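Side-chain contact in uncharacterized protein MJ0690 (Methanocaldococcus jannaschii, PDB 3K32), which is of unknown function but belongs to a family in the HUP clan and is a predicted subunit of a tRNA methyltransferase: residues 70-73 with 74-78. Sequence-based numbering, arbitrary orientation.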
loop_
_atom_site.group_PDB
_atom_site.type_symbol
_atom_site.label_atom_id
_atom_site.label_comp_id
_atom_site.label_asym_id
_atom_site.label_seq_id
_atom_site.Cartn_x
_atom_site.Cartn_y
_atom_site.Cartn_z
ATOM N N VAL B 70 -23.367 -11.652 10.209
ATOM C CA VAL B 70 -23.878 -10.303 10.471
ATOM C C VAL B 70 -24.747 -10.235 11.718
ATOM O O VAL B 70 -24.771 -9.211 12.403
ATOM C CB VAL B 70 -24.627 -9.684 9.258
ATOM C CG1 VAL B 70 -23.623 -9.141 8.253
ATOM C CG2 VAL B 70 -25.607 -10.698 8.606
ATOM N N GLU B 71 -25.441 -11.325 12.028
ATOM C CA GLU B 71 -26.222 -11.382 13.262
ATOM C C GLU B 71 -25.312 -11.057 14.440
ATOM O O GLU B 71 -25.675 -10.293 15.340
ATOM C CB GLU B 71 -26.888 -12.750 13.435
ATOM C CG GLU B 71 -28.042 -12.996 12.470
ATOM C CD GLU B 71 -29.229 -12.064 12.709
ATOM O OE1 GLU B 71 -29.280 -11.419 13.781
ATOM O OE2 GLU B 71 -30.120 -11.985 11.830
ATOM N N LYS B 72 -24.108 -11.613 14.407
ATOM C CA LYS B 72 -23.141 -11.390 15.471
ATOM C C LYS B 72 -22.549 -9.969 15.412
ATOM O O LYS B 72 -22.298 -9.343 16.454
ATOM C CB LYS B 72 -22.043 -12.454 15.431
ATOM C CG LYS B 72 -20.945 -12.195 16.412
ATOM C CD LYS B 72 -20.073 -13.407 16.609
ATOM C CE LYS B 72 -19.181 -13.222 17.832
ATOM N NZ LYS B 72 -19.962 -12.871 19.060
ATOM N N ALA B 73 -22.340 -9.454 14.200
ATOM C CA ALA B 73 -21.876 -8.079 14.053
ATOM C C ALA B 73 -22.900 -7.159 14.672
ATOM O O ALA B 73 -22.551 -6.150 15.285
ATOM C CB ALA B 73 -21.661 -7.721 12.598
ATOM N N ALA B 74 -24.172 -7.505 14.492
ATOM C CA ALA B 74 -25.258 -6.750 15.102
ATOM C C ALA B 74 -25.131 -6.798 16.635
ATOM O O ALA B 74 -25.164 -5.762 17.300
ATOM C CB ALA B 74 -26.603 -7.281 14.647
ATOM N N ASP B 75 -24.936 -7.992 17.187
ATOM C CA ASP B 75 -24.790 -8.120 18.634
ATOM C C ASP B 75 -23.650 -7.230 19.090
ATOM O O ASP B 75 -23.795 -6.469 20.037
ATOM C CB ASP B 75 -24.547 -9.573 19.063
ATOM C CG ASP B 75 -25.654 -10.519 18.608
ATOM O OD1 ASP B 75 -26.799 -10.064 18.404
ATOM O OD2 ASP B 75 -25.388 -11.734 18.471
HETATM N N MSE B 76 -22.524 -7.307 18.391
HETATM C CA MSE B 76 -21.342 -6.529 18.757
HETATM C C MSE B 76 -21.534 -5.011 18.668
HETATM O O MSE B 76 -21.054 -4.261 19.524
HETATM C CB MSE B 76 -20.165 -6.964 17.904
HETATM C CG MSE B 76 -19.838 -8.426 18.063
HETATM SE SE MSE B 76 -18.399 -8.973 16.853
HETATM C CE MSE B 76 -17.052 -7.777 17.537
ATOM N N ILE B 77 -22.218 -4.555 17.625
ATOM C CA ILE B 77 -22.588 -3.150 17.528
ATOM C C ILE B 77 -23.409 -2.752 18.751
ATOM O O ILE B 77 -23.124 -1.754 19.395
ATOM C CB ILE B 77 -23.421 -2.873 16.267
ATOM C CG1 ILE B 77 -22.565 -3.041 15.019
ATOM C CG2 ILE B 77 -23.961 -1.470 16.293
ATOM C CD1 ILE B 77 -21.422 -2.084 14.962
ATOM N N ILE B 78 -24.419 -3.549 19.082
ATOM C CA ILE B 78 -25.289 -3.219 20.206
ATOM C C ILE B 78 -24.530 -2.946 21.506
ATOM O O ILE B 78 -25.053 -2.285 22.398
ATOM C CB ILE B 78 -26.334 -4.318 20.507
ATOM C CG1 ILE B 78 -27.137 -4.695 19.261
ATOM C CG2 ILE B 78 -27.275 -3.842 21.605
ATOM C CD1 ILE B 78 -27.971 -3.569 18.716
#
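K72 and M76 (selenomethionine) lie one turn apart on helix 68-80 and meet through their nonpolar parts, CG of K72 lying 4.1 Å from SE of M76, with the two chains running at a slant to one another. With CG anti to the backbone N (chi1 174°), K72 brings this methylene beside the selenium. M76 has CG beside its backbone N (chi1 -59°), which lays CG 3.1 Å from O of K72, and the extended chi2 carries the selenium on to K72. The same carbonyl takes the amide of M76 in a nearly straight hydrogen bond (N to O 2.8 Å, 165° at the hydrogen). Equivalent bonds run from A74 N to V70 O, D75 N to E71 O and I77 N to A73 O, an unbroken alpha-helical ladder. On the next face, D75 folds its carboxylate back toward the preceding turn, CG standing 3.3 Å from O of E71. Its charged end lies 5.4 Å from that of E71 (OD1 to OE1), and R180 forms salt bridges with both, probably offsetting their repulsion; R67 also pairs with E71. An asparagine in place of D75 would probably lose the charge that pairs with R180 and leave E71 to hold that arginine with one carboxylate fewer. The helix follows strand 59-64, an outermost strand of the parallel sheet within this chain, and packs against two other helices: V70, E71, A74 and I78 touch helix 169-180, while K72, A73, M76 and I77 face helix 84-98, where Y89 meets both K72 and M76.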